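Long-range contacts in tail spike protein (Acinetobacter phage vB_AbaP_AS12, PDB 6EU4), which probably recognises and degrades the capsular polysaccharide of Acinetobacter baumannii as the trimeric tailspike of the phage: residues H60-V64 / I77-Q83; V18-V24 / V37-Y43; N87-E92 / G116-N122; N71-L75 / K111-S115. All blocks are in the same frame, centred on the assembly; numbering follows the deposited sequence.

Contact 1 (H60-V64 / I77-Q83); sequences HRIYV and INGWVLQ. With ZN (zinc ion), chain D.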
loop_
_atom_site.group_PDB
_atom_site.type_symbol
_atom_site.label_atom_id
_atom_site.label_comp_id
_atom_site.label_asym_id
_atom_site.label_seq_id
_atom_site.Cartn_x
_atom_site.Cartn_y
_atom_site.Cartn_z
ATOM N N HIS A 60 21.136 2.100 45.971
ATOM C CA HIS A 60 21.889 1.219 46.854
ATOM C C HIS A 60 23.245 0.893 46.246
ATOM O O HIS A 60 23.384 0.756 45.023
ATOM C CB HIS A 60 21.123 -0.082 47.115
ATOM C CG HIS A 60 19.817 0.109 47.822
ATOM N ND1 HIS A 60 18.650 0.405 47.151
ATOM C CD2 HIS A 60 19.492 0.047 49.135
ATOM C CE1 HIS A 60 17.663 0.518 48.020
ATOM N NE2 HIS A 60 18.144 0.300 49.230
ATOM N N ARG A 61 24.250 0.784 47.109
ATOM C CA ARG A 61 25.574 0.331 46.714
ATOM C C ARG A 61 26.074 -0.706 47.702
ATOM O O ARG A 61 25.714 -0.691 48.884
ATOM C CB ARG A 61 26.560 1.494 46.627
ATOM C CG ARG A 61 26.178 2.476 45.533
ATOM C CD ARG A 61 27.308 3.368 45.107
ATOM N NE ARG A 61 26.906 4.171 43.950
ATOM C CZ ARG A 61 27.457 4.112 42.744
ATOM N NH1 ARG A 61 28.461 3.291 42.482
ATOM N NH2 ARG A 61 27.002 4.894 41.786
ATOM N N ILE A 62 26.900 -1.615 47.199
ATOM C CA ILE A 62 27.515 -2.656 48.011
ATOM C C ILE A 62 29.021 -2.537 47.870
ATOM O O ILE A 62 29.545 -2.492 46.750
ATOM C CB ILE A 62 27.043 -4.060 47.598
ATOM C CG1 ILE A 62 25.520 -4.158 47.714
ATOM C CG2 ILE A 62 27.727 -5.114 48.465
ATOM C CD1 ILE A 62 24.935 -5.467 47.179
ATOM N N TYR A 63 29.716 -2.514 48.997
ATOM C CA TYR A 63 31.163 -2.360 48.983
ATOM C C TYR A 63 31.842 -3.666 48.583
ATOM O O TYR A 63 31.586 -4.717 49.175
ATOM C CB TYR A 63 31.648 -1.901 50.355
ATOM C CG TYR A 63 33.125 -1.615 50.384
ATOM C CD1 TYR A 63 33.674 -0.662 49.538
ATOM C CD2 TYR A 63 33.971 -2.297 51.251
ATOM C CE1 TYR A 63 35.024 -0.392 49.551
ATOM C CE2 TYR A 63 35.326 -2.031 51.273
ATOM C CZ TYR A 63 35.843 -1.075 50.420
ATOM O OH TYR A 63 37.182 -0.802 50.424
ATOM N N VAL A 64 32.685 -3.598 47.554
ATOM C CA VAL A 64 33.475 -4.736 47.084
ATOM C C VAL A 64 34.940 -4.395 47.349
ATOM O O VAL A 64 35.582 -3.707 46.547
ATOM C CB VAL A 64 33.231 -5.033 45.601
ATOM C CG1 VAL A 64 34.066 -6.222 45.150
ATOM C CG2 VAL A 64 31.755 -5.286 45.340
ATOM N N ILE A 77 32.406 3.053 42.535
ATOM C CA ILE A 77 32.968 4.296 43.053
ATOM C C ILE A 77 33.704 3.936 44.338
ATOM O O ILE A 77 33.085 3.673 45.378
ATOM C CB ILE A 77 31.898 5.371 43.273
ATOM C CG1 ILE A 77 31.245 5.712 41.915
ATOM C CG2 ILE A 77 32.516 6.615 43.938
ATOM C CD1 ILE A 77 30.033 6.663 41.980
ATOM N N ASN A 78 35.032 3.887 44.250
ATOM C CA ASN A 78 35.895 3.475 45.360
ATOM C C ASN A 78 35.452 2.133 45.943
ATOM O O ASN A 78 35.427 1.933 47.161
ATOM C CB ASN A 78 35.941 4.552 46.447
ATOM C CG ASN A 78 36.233 5.934 45.889
ATOM O OD1 ASN A 78 35.442 6.862 46.070
ATOM N ND2 ASN A 78 37.356 6.074 45.193
ATOM N N GLY A 79 35.114 1.196 45.058
ATOM C CA GLY A 79 34.706 -0.131 45.463
ATOM C C GLY A 79 33.220 -0.296 45.703
ATOM O O GLY A 79 32.758 -1.435 45.840
ATOM N N TRP A 80 32.463 0.798 45.767
ATOM C CA TRP A 80 31.029 0.746 46.031
ATOM C C TRP A 80 30.295 0.527 44.712
ATOM O O TRP A 80 30.236 1.424 43.859
ATOM C CB TRP A 80 30.573 2.026 46.725
ATOM C CG TRP A 80 31.066 2.118 48.134
ATOM C CD1 TRP A 80 32.230 2.688 48.557
ATOM C CD2 TRP A 80 30.412 1.617 49.306
ATOM N NE1 TRP A 80 32.342 2.575 49.918
ATOM C CE2 TRP A 80 31.237 1.928 50.406
ATOM C CE3 TRP A 80 29.210 0.944 49.534
ATOM C CZ2 TRP A 80 30.909 1.570 51.712
ATOM C CZ3 TRP A 80 28.878 0.595 50.843
ATOM C CH2 TRP A 80 29.724 0.918 51.913
ATOM N N VAL A 81 29.719 -0.659 44.554
ATOM C CA VAL A 81 29.104 -1.065 43.292
ATOM C C VAL A 81 27.621 -0.722 43.299
ATOM O O VAL A 81 26.895 -1.033 44.251
ATOM C CB VAL A 81 29.328 -2.565 43.041
ATOM C CG1 VAL A 81 28.621 -3.013 41.772
ATOM C CG2 VAL A 81 30.818 -2.838 42.929
ATOM N N LEU A 82 27.164 -0.103 42.213
ATOM C CA LEU A 82 25.774 0.316 42.113
ATOM C C LEU A 82 24.846 -0.882 41.951
ATOM O O LEU A 82 25.068 -1.745 41.101
ATOM C CB LEU A 82 25.602 1.264 40.931
ATOM C CG LEU A 82 24.193 1.836 40.745
ATOM C CD1 LEU A 82 23.753 2.634 41.979
ATOM C CD2 LEU A 82 24.157 2.704 39.497
ATOM N N GLN A 83 23.794 -0.921 42.754
ATOM C CA GLN A 83 22.782 -1.969 42.660
ATOM C C GLN A 83 21.748 -1.524 41.635
ATOM O O GLN A 83 20.988 -0.587 41.881
ATOM C CB GLN A 83 22.140 -2.220 44.022
ATOM C CG GLN A 83 23.075 -2.833 45.020
ATOM C CD GLN A 83 23.439 -4.237 44.628
ATOM O OE1 GLN A 83 24.430 -4.457 43.924
ATOM N NE2 GLN A 83 22.621 -5.207 45.060
HETATM ZN ZN ZN D . 16.378 0.265 50.196
HETATM O O HOH W 1 19.582 0.749 43.984
HETATM O O HOH W 2 17.149 0.268 52.321
#

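Contact 2 (V18-V24 / V37-Y43); sequences VKIVNTV and VAYVKGY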
loop_
_atom_site.group_PDB
_atom_site.type_symbol
_atom_site.label_atom_id
_atom_site.label_comp_id
_atom_site.label_asym_id
_atom_site.label_seq_id
_atom_site.Cartn_x
_atom_site.Cartn_y
_atom_site.Cartn_z
ATOM N N VAL A 18 21.410 -1.028 56.700
ATOM C CA VAL A 18 21.785 -0.240 55.535
ATOM C C VAL A 18 22.169 1.160 55.991
ATOM O O VAL A 18 21.383 1.843 56.657
ATOM C CB VAL A 18 20.632 -0.190 54.517
ATOM C CG1 VAL A 18 21.024 0.657 53.321
ATOM C CG2 VAL A 18 20.236 -1.594 54.085
ATOM N N LYS A 19 23.380 1.589 55.628
ATOM C CA LYS A 19 23.907 2.891 56.018
ATOM C C LYS A 19 23.534 3.941 54.982
ATOM O O LYS A 19 23.606 3.688 53.778
ATOM C CB LYS A 19 25.430 2.838 56.161
ATOM C CG LYS A 19 26.071 4.209 56.389
ATOM C CD LYS A 19 27.566 4.113 56.701
ATOM C CE LYS A 19 28.120 5.412 57.302
ATOM N NZ LYS A 19 27.287 5.952 58.424
ATOM N N ILE A 20 23.156 5.133 55.460
ATOM C CA ILE A 20 22.800 6.250 54.589
ATOM C C ILE A 20 24.058 7.027 54.233
ATOM O O ILE A 20 24.905 7.293 55.087
ATOM C CB ILE A 20 21.772 7.174 55.267
ATOM C CG1 ILE A 20 20.447 6.452 55.507
ATOM C CG2 ILE A 20 21.536 8.428 54.437
ATOM C CD1 ILE A 20 19.554 7.194 56.510
ATOM N N VAL A 21 24.151 7.429 52.970
ATOM C CA VAL A 21 25.232 8.260 52.455
ATOM C C VAL A 21 24.591 9.390 51.664
ATOM O O VAL A 21 23.661 9.153 50.891
ATOM C CB VAL A 21 26.189 7.427 51.576
ATOM C CG1 VAL A 21 27.247 8.305 50.913
ATOM C CG2 VAL A 21 26.840 6.309 52.418
ATOM N N ASN A 22 25.067 10.623 51.855
ATOM C CA ASN A 22 24.391 11.748 51.204
ATOM C C ASN A 22 24.624 11.752 49.693
ATOM O O ASN A 22 23.669 11.856 48.909
ATOM C CB ASN A 22 24.853 13.069 51.821
ATOM C CG ASN A 22 24.305 13.283 53.225
ATOM O OD1 ASN A 22 23.278 12.717 53.612
ATOM N ND2 ASN A 22 24.991 14.110 53.994
ATOM N N THR A 23 25.886 11.634 49.268
ATOM C CA THR A 23 26.292 11.786 47.873
ATOM C C THR A 23 27.324 10.722 47.531
ATOM O O THR A 23 27.921 10.112 48.417
ATOM C CB THR A 23 26.919 13.163 47.605
ATOM O OG1 THR A 23 28.196 13.225 48.244
ATOM C CG2 THR A 23 26.039 14.276 48.133
ATOM N N VAL A 24 27.556 10.504 46.229
ATOM C CA VAL A 24 28.592 9.537 45.879
ATOM C C VAL A 24 29.983 10.050 46.248
ATOM O O VAL A 24 30.893 9.238 46.453
ATOM C CB VAL A 24 28.539 9.140 44.392
ATOM C CG1 VAL A 24 27.205 8.485 44.078
ATOM C CG2 VAL A 24 28.799 10.337 43.491
ATOM N N VAL A 37 26.362 -2.532 52.843
ATOM C CA VAL A 37 25.353 -1.953 51.953
ATOM C C VAL A 37 25.064 -0.527 52.401
ATOM O O VAL A 37 24.796 -0.281 53.585
ATOM C CB VAL A 37 24.051 -2.774 51.938
ATOM C CG1 VAL A 37 23.053 -2.167 50.947
ATOM C CG2 VAL A 37 24.322 -4.240 51.614
ATOM N N ALA A 38 25.099 0.403 51.449
ATOM C CA ALA A 38 24.763 1.797 51.676
ATOM C C ALA A 38 23.645 2.218 50.730
ATOM O O ALA A 38 23.503 1.676 49.630
ATOM C CB ALA A 38 25.980 2.706 51.456
ATOM N N TYR A 39 22.857 3.191 51.171
ATOM C CA TYR A 39 21.868 3.860 50.337
ATOM C C TYR A 39 22.333 5.289 50.103
ATOM O O TYR A 39 22.462 6.059 51.057
ATOM C CB TYR A 39 20.486 3.849 50.988
ATOM C CG TYR A 39 19.430 4.507 50.128
ATOM C CD1 TYR A 39 18.836 3.816 49.082
ATOM C CD2 TYR A 39 19.042 5.820 50.351
ATOM C CE1 TYR A 39 17.874 4.415 48.279
ATOM C CE2 TYR A 39 18.083 6.421 49.568
ATOM C CZ TYR A 39 17.502 5.718 48.533
ATOM O OH TYR A 39 16.553 6.325 47.751
ATOM N N VAL A 40 22.579 5.641 48.841
ATOM C CA VAL A 40 23.009 6.986 48.479
ATOM C C VAL A 40 21.780 7.804 48.097
ATOM O O VAL A 40 21.012 7.412 47.210
ATOM C CB VAL A 40 24.031 6.951 47.329
ATOM C CG1 VAL A 40 24.458 8.368 46.943
ATOM C CG2 VAL A 40 25.259 6.125 47.719
ATOM N N LYS A 41 21.602 8.952 48.760
ATOM C CA LYS A 41 20.406 9.763 48.548
ATOM C C LYS A 41 20.349 10.286 47.120
ATOM O O LYS A 41 19.310 10.212 46.453
ATOM C CB LYS A 41 20.377 10.929 49.533
ATOM C CG LYS A 41 20.345 10.543 50.984
ATOM C CD LYS A 41 20.278 11.800 51.842
ATOM C CE LYS A 41 20.485 11.520 53.297
ATOM N NZ LYS A 41 20.519 12.797 54.087
ATOM N N GLY A 42 21.457 10.839 46.641
ATOM C CA GLY A 42 21.530 11.347 45.286
ATOM C C GLY A 42 22.977 11.429 44.870
ATOM O O GLY A 42 23.879 11.412 45.710
ATOM N N TYR A 43 23.200 11.475 43.555
ATOM C CA TYR A 43 24.573 11.538 43.066
ATOM C C TYR A 43 25.249 12.794 43.589
ATOM O O TYR A 43 26.371 12.746 44.127
ATOM C CB TYR A 43 24.598 11.495 41.528
ATOM C CG TYR A 43 25.971 11.194 40.952
ATOM C CD1 TYR A 43 26.944 12.176 40.885
ATOM C CD2 TYR A 43 26.287 9.922 40.483
ATOM C CE1 TYR A 43 28.197 11.914 40.363
ATOM C CE2 TYR A 43 27.542 9.642 39.954
ATOM C CZ TYR A 43 28.499 10.651 39.901
ATOM O OH TYR A 43 29.747 10.412 39.381
#

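Contact 3 (N87-E92 / G116-N122); sequences NTVSPE and GCKVRLN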
loop_
_atom_site.group_PDB
_atom_site.type_symbol
_atom_site.label_atom_id
_atom_site.label_comp_id
_atom_site.label_asym_id
_atom_site.label_seq_id
_atom_site.Cartn_x
_atom_site.Cartn_y
_atom_site.Cartn_z
ATOM N N ASN A 87 18.160 -3.906 35.387
ATOM C CA ASN A 87 19.145 -3.516 34.378
ATOM C C ASN A 87 18.769 -2.214 33.684
ATOM O O ASN A 87 18.948 -2.060 32.473
ATOM C CB ASN A 87 19.331 -4.620 33.334
ATOM C CG ASN A 87 20.594 -4.423 32.490
ATOM O OD1 ASN A 87 21.624 -3.972 32.986
ATOM N ND2 ASN A 87 20.503 -4.749 31.211
ATOM N N THR A 88 18.260 -1.259 34.457
ATOM C CA THR A 88 17.866 0.043 33.927
ATOM C C THR A 88 18.513 1.151 34.741
ATOM O O THR A 88 18.462 1.118 35.973
ATOM C CB THR A 88 16.357 0.187 33.969
ATOM O OG1 THR A 88 15.769 -0.898 33.249
ATOM C CG2 THR A 88 15.932 1.509 33.344
ATOM N N VAL A 89 19.109 2.136 34.062
ATOM C CA VAL A 89 19.720 3.289 34.720
ATOM C C VAL A 89 19.360 4.549 33.946
ATOM O O VAL A 89 18.829 4.502 32.834
ATOM C CB VAL A 89 21.263 3.198 34.828
ATOM C CG1 VAL A 89 21.692 1.987 35.647
ATOM C CG2 VAL A 89 21.882 3.188 33.444
ATOM N N SER A 90 19.706 5.688 34.542
ATOM C CA SER A 90 19.561 7.010 33.961
ATOM C C SER A 90 20.920 7.710 33.936
ATOM O O SER A 90 21.791 7.389 34.742
ATOM C CB SER A 90 18.567 7.846 34.773
ATOM O OG SER A 90 17.287 7.222 34.806
ATOM N N PRO A 91 21.133 8.663 33.030
ATOM C CA PRO A 91 22.411 9.396 33.037
ATOM C C PRO A 91 22.758 10.005 34.393
ATOM O O PRO A 91 23.943 10.136 34.722
ATOM C CB PRO A 91 22.195 10.467 31.959
ATOM C CG PRO A 91 21.208 9.849 31.031
ATOM C CD PRO A 91 20.278 9.063 31.901
ATOM N N GLU A 92 21.744 10.368 35.184
ATOM C CA GLU A 92 21.951 10.868 36.542
ATOM C C GLU A 92 22.788 9.916 37.388
ATOM O O GLU A 92 23.551 10.366 38.250
ATOM C CB GLU A 92 20.598 11.093 37.252
ATOM C CG GLU A 92 19.676 12.113 36.645
ATOM C CD GLU A 92 18.759 11.509 35.572
ATOM O OE1 GLU A 92 19.253 11.211 34.473
ATOM O OE2 GLU A 92 17.552 11.339 35.838
ATOM N N GLY A 116 25.509 -1.322 28.822
ATOM C CA GLY A 116 24.691 -2.508 28.688
ATOM C C GLY A 116 23.353 -2.434 29.389
ATOM O O GLY A 116 22.547 -3.370 29.256
ATOM N N CYS A 117 23.085 -1.363 30.138
ATOM C CA CYS A 117 21.773 -1.170 30.743
ATOM C C CYS A 117 20.808 -0.553 29.739
ATOM O O CYS A 117 21.206 0.132 28.795
ATOM C CB CYS A 117 21.862 -0.253 31.965
ATOM S SG CYS A 117 23.108 -0.748 33.179
ATOM N N LYS A 118 19.515 -0.789 29.968
ATOM C CA LYS A 118 18.499 0.089 29.408
ATOM C C LYS A 118 18.707 1.482 29.986
ATOM O O LYS A 118 18.954 1.638 31.183
ATOM C CB LYS A 118 17.097 -0.428 29.749
ATOM C CG LYS A 118 15.978 0.465 29.235
ATOM C CD LYS A 118 14.588 -0.111 29.522
ATOM C CE LYS A 118 13.513 0.803 28.959
ATOM N NZ LYS A 118 12.154 0.236 29.199
ATOM N N VAL A 119 18.634 2.494 29.133
ATOM C CA VAL A 119 18.891 3.879 29.524
ATOM C C VAL A 119 17.579 4.641 29.477
ATOM O O VAL A 119 16.949 4.726 28.416
ATOM C CB VAL A 119 19.918 4.548 28.607
ATOM C CG1 VAL A 119 20.079 6.012 28.989
ATOM C CG2 VAL A 119 21.250 3.846 28.717
ATOM N N ARG A 120 17.198 5.227 30.610
ATOM C CA ARG A 120 16.039 6.098 30.699
ATOM C C ARG A 120 16.473 7.560 30.700
ATOM O O ARG A 120 17.363 7.956 31.463
ATOM C CB ARG A 120 15.232 5.787 31.957
ATOM C CG ARG A 120 14.452 4.474 31.856
ATOM C CD ARG A 120 13.140 4.632 31.061
ATOM N NE ARG A 120 12.149 5.299 31.906
ATOM C CZ ARG A 120 11.766 6.565 31.783
ATOM N NH1 ARG A 120 12.239 7.342 30.800
ATOM N NH2 ARG A 120 10.890 7.062 32.656
ATOM N N LEU A 121 15.837 8.357 29.854
ATOM C CA LEU A 121 16.073 9.796 29.796
ATOM C C LEU A 121 14.922 10.517 30.488
ATOM O O LEU A 121 13.757 10.319 30.135
ATOM C CB LEU A 121 16.206 10.257 28.345
ATOM C CG LEU A 121 17.308 9.547 27.542
ATOM C CD1 LEU A 121 17.388 10.091 26.109
ATOM C CD2 LEU A 121 18.678 9.623 28.224
ATOM N N ASN A 122 15.251 11.366 31.463
ATOM C CA ASN A 122 14.252 11.925 32.367
ATOM C C ASN A 122 14.171 13.444 32.322
ATOM O O ASN A 122 13.526 14.052 33.184
ATOM C CB ASN A 122 14.562 11.456 33.777
ATOM C CG ASN A 122 14.691 9.965 33.847
ATOM O OD1 ASN A 122 13.890 9.242 33.243
ATOM N ND2 ASN A 122 15.710 9.489 34.550
#

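Contact 4 (N71-L75 / K111-S115); sequences NDGFL and KVLIS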
loop_
_atom_site.group_PDB
_atom_site.type_symbol
_atom_site.label_atom_id
_atom_site.label_comp_id
_atom_site.label_asym_id
_atom_site.label_seq_id
_atom_site.Cartn_x
_atom_site.Cartn_y
_atom_site.Cartn_z
ATOM N N ASN A 71 37.434 3.741 40.567
ATOM C CA ASN A 71 36.411 4.782 40.596
ATOM C C ASN A 71 36.127 5.197 39.155
ATOM O O ASN A 71 36.893 5.956 38.558
ATOM C CB ASN A 71 36.844 5.967 41.446
ATOM C CG ASN A 71 35.750 7.000 41.572
ATOM O OD1 ASN A 71 34.659 6.818 41.031
ATOM N ND2 ASN A 71 36.023 8.081 42.291
ATOM N N ASP A 72 35.029 4.689 38.601
ATOM C CA ASP A 72 34.583 5.093 37.280
ATOM C C ASP A 72 33.452 6.110 37.343
ATOM O O ASP A 72 32.851 6.416 36.312
ATOM C CB ASP A 72 34.150 3.869 36.473
ATOM C CG ASP A 72 33.039 3.078 37.150
ATOM O OD1 ASP A 72 32.314 3.649 37.997
ATOM O OD2 ASP A 72 32.914 1.869 36.840
ATOM N N GLY A 73 33.151 6.635 38.527
ATOM C CA GLY A 73 32.103 7.625 38.671
ATOM C C GLY A 73 30.708 7.131 38.388
ATOM O O GLY A 73 29.787 7.952 38.267
ATOM N N PHE A 74 30.515 5.817 38.279
ATOM C CA PHE A 74 29.229 5.277 37.862
ATOM C C PHE A 74 29.003 3.917 38.531
ATOM O O PHE A 74 28.521 3.875 39.667
ATOM C CB PHE A 74 29.191 5.235 36.330
ATOM C CG PHE A 74 27.992 4.550 35.747
ATOM C CD1 PHE A 74 26.767 4.552 36.401
ATOM C CD2 PHE A 74 28.095 3.898 34.531
ATOM C CE1 PHE A 74 25.675 3.898 35.858
ATOM C CE2 PHE A 74 27.005 3.247 33.978
ATOM C CZ PHE A 74 25.790 3.248 34.644
ATOM N N LEU A 75 29.367 2.800 37.887
ATOM C CA LEU A 75 29.035 1.502 38.476
ATOM C C LEU A 75 29.908 1.124 39.668
ATOM O O LEU A 75 29.483 0.300 40.487
ATOM C CB LEU A 75 29.123 0.395 37.426
ATOM C CG LEU A 75 28.055 0.465 36.325
ATOM C CD1 LEU A 75 28.170 -0.735 35.433
ATOM C CD2 LEU A 75 26.641 0.550 36.880
ATOM N N LYS A 111 28.890 7.198 29.472
ATOM C CA LYS A 111 29.064 6.016 30.314
ATOM C C LYS A 111 27.815 5.141 30.327
ATOM O O LYS A 111 27.922 3.910 30.256
ATOM C CB LYS A 111 29.430 6.433 31.736
ATOM C CG LYS A 111 30.865 6.926 31.870
ATOM C CD LYS A 111 31.136 7.452 33.244
ATOM C CE LYS A 111 32.571 7.943 33.345
ATOM N NZ LYS A 111 32.856 8.546 34.665
ATOM N N VAL A 112 26.625 5.740 30.430
ATOM C CA VAL A 112 25.451 4.873 30.530
ATOM C C VAL A 112 25.100 4.292 29.162
ATOM O O VAL A 112 24.593 3.170 29.084
ATOM C CB VAL A 112 24.232 5.576 31.166
ATOM C CG1 VAL A 112 24.560 6.051 32.585
ATOM C CG2 VAL A 112 23.714 6.706 30.317
ATOM N N LEU A 113 25.397 5.005 28.073
ATOM C CA LEU A 113 25.071 4.481 26.747
ATOM C C LEU A 113 25.856 3.223 26.397
ATOM O O LEU A 113 25.390 2.426 25.572
ATOM C CB LEU A 113 25.317 5.544 25.674
ATOM C CG LEU A 113 24.366 6.735 25.717
ATOM C CD1 LEU A 113 24.638 7.671 24.557
ATOM C CD2 LEU A 113 22.906 6.295 25.716
ATOM N N ILE A 114 27.024 3.019 26.988
ATOM C CA ILE A 114 27.813 1.821 26.698
ATOM C C ILE A 114 27.854 0.865 27.888
ATOM O O ILE A 114 28.688 -0.033 27.924
ATOM C CB ILE A 114 29.229 2.181 26.224
ATOM C CG1 ILE A 114 29.994 2.942 27.314
ATOM C CG2 ILE A 114 29.129 2.972 24.951
ATOM C CD1 ILE A 114 31.479 3.141 26.994
ATOM N N SER A 115 26.948 1.031 28.852
ATOM C CA SER A 115 26.939 0.219 30.070
ATOM C C SER A 115 26.287 -1.146 29.878
ATOM O O SER A 115 26.452 -2.028 30.730
ATOM C CB SER A 115 26.170 0.941 31.173
ATOM O OG SER A 115 24.802 1.033 30.804
#

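Contact 1 (H60-V64 / I77-Q83)
Y63 lies across the indole of W80: its CB sits 3.5 Å from the centroid of the W80 six-membered ring, almost exactly on the ring normal, a CH-pi contact. The two strands, 60-63 and 80-82, are antiparallel neighbours in the N-terminal five-stranded mixed sheet; Y63/W80 and R61/L82 are non-hydrogen-bonded pairs on one face, while I62/V81 is a hydrogen-bonded pair with side chains on the other. The phenol ring meets the W80 five-membered ring obliquely, the planes 40° apart, with Y63 CD1 3.5 Å from W80 NE1. Y63 CG is anti to the backbone N (chi1 -175°), which carries the ring past the indole until CE1 meets N78 O at its edge. V64 N donates to G79 O inside the type I' turn I77-W80. On the Y63 face the R61 guanidinium is sandwiched between L82 CB and I77 CD1. Its NH1 gives W80 O a bond of 2.9 Å lying in the guanidinium plane, and I77 N reaches the same oxygen from the opposite face of the carbonyl; R61 NH2 goes to F74 O. Across the sheet, I62 CD1 abuts the Q83 amide, whose NE2 donates to Y39 OH of the second subunit. Q83 N bonds H60 O, and a water links H60 N to Q83 O. The H60 imidazole turns inward, where NE2 binds zinc at 2.0 Å together with H60 of both other subunits and a water.

Contact 2 (V18-V24 / V37-Y43)
Strands 19-21 and 37-40 run parallel, their axes 4.6 Å apart and inclined by 37°, with a ladder in which K19 N bonds V37 O, Y39 N bonds K19 O, V21 N bonds Y39 O and K41 N bonds V21 O. Beyond it, the bond from G42 N to N22 O is weak, and V24 N reaches Y43 O at 3.3 Å. On one face V21 CG2 packs against A38 CB at 3.8 Å, with V40 CG2 beside V21 CB. V24 finishes this apolar row: CG1, anti to the carbonyl carbon (chi1 -61°), meets V40 CG1, while CG2 rests over the centre of the Y43 ring, 3.5 Å from its centroid. K41 and N22 extend side by side in the same direction. K41 NZ donates to N22 OD1 at 2.8 Å, tilted from the amide carbonyl plane, and also to G35 O of the third subunit; its CE presses tightly on I20 CG2, 3.5 Å away. Y39 bears its ring edge-to-face on H60 and stacks on H60 of the third subunit, next to the zinc. Strand 19-21 is one of the two edge strands of the five-stranded sheet within this chain, with strand 37-40 between it and the antiparallel strand 59-63.

Contact 3 (N87-E92 / G116-N122)
N87 meets G116 and C117 first: its ND2 donates to G116 O at 3.1 Å, tilted from the amide plane, and its backbone O accepts K118 N. A chi1 of -165° brings the N87 amide alongside the C117 backbone, and OD1 accepts from K53 NZ of the second subunit. T88 follows, side by side with K118, while its CG2 rests on R120 CG at 3.6 Å. T88 OG1 is 3.8 Å from K118 CB while bonding N86 O, and the lysine extends past it to salt bridges with E140 of its own chain and E140 of the second subunit. V89 turns to the other face, where CG2 packs on C117 CB at 3.7 Å; V89 N bonds K118 O and R120 N bonds V89 O. Strands 88-89 and 118-121 are thus parallel neighbours connected through helix 106-113, at the start of the coiled parallel strands of what is probably a beta-helix, as in other tailspikes. Next, S90 OG receives N122 ND2 at 2.8 Å. P91 crosses L121 at about a right angle, its CG 3.8 Å from L121 CD2. E92 finally bends back at chi2 to bring OE2 within 2.9 Å of N122 ND2. That bond, nearly straight at 177°, uses the syn side of the carboxylate with the oxygen in the amide plane, although the carboxylate and amide planes stand 80° apart; E92 OE1 bonds Y125 OH.

Contact 4 (N71-L75 / K111-S115)
Two successive Asx turns shape the loop that meets the C-terminal end of helix 106-113. N71 OD1 accepts G73 N, and D72 OD1 accepts F74 N at 2.8 Å, on the anti side of the carboxylate; the same D72 oxygen also receives C76 N. With the loop folded by these bonds, the D72 carbonyl faces K111 and the F74 side chain points to the helix. K111 runs out fully extended beyond CG, and its NZ donates to D72 O at 2.7 Å. The ammonium approaches from above the carbonyl plane, 43° out of it, and not along a lone pair. It stays 5.9 Å from D72 OD1, not in direct contact, although the opposite charges probably attract at that range. F74 slides past K111 in the reverse direction, its CD2 4.0 Å from K111 CB. Swung away from its own backbone N (chi1 173°), the ring reaches the last turn of the helix, where V112 CG1 makes a CH-pi contact over one face, 4.1 Å from the F74 centroid and 27° off the normal. S115 CB comes in at the ring edge, 3.7 Å from F74 CE2. L75 CD2, from the same loop, also lies over a face of the ring, and V89 and A94 pack on F74 as well. S115 OG turns back to V112 O, which accepts S115 N too and is held by two donors as the helix ends; S115 OG in addition accepts C117 N. The contact thus rests on Asx turns in a loop that sets an aromatic ring against the C-terminal turn of the helix.

Overall arrangement
All four contacts lie toward the N-terminal end of the spike, on the same side of the chain's centre. Contacts 1 and 2 share one sheet, their centres 10 Å apart: R61 N meets A38 O at 2.8 Å, and both border the zinc site, through H60 and Y39. Contact 4 ties this sheet to the helix, its centre about 13 Å from contact 1 and 10 Å from contact 3. L82 N lies 2.9 Å from L75 O, and V112 CG1 packs 4.0 Å from V89 CG2. Y43 bridges further, its OH 2.7 Å from G73 O and its ring against E92. Every contact also touches the second subunit.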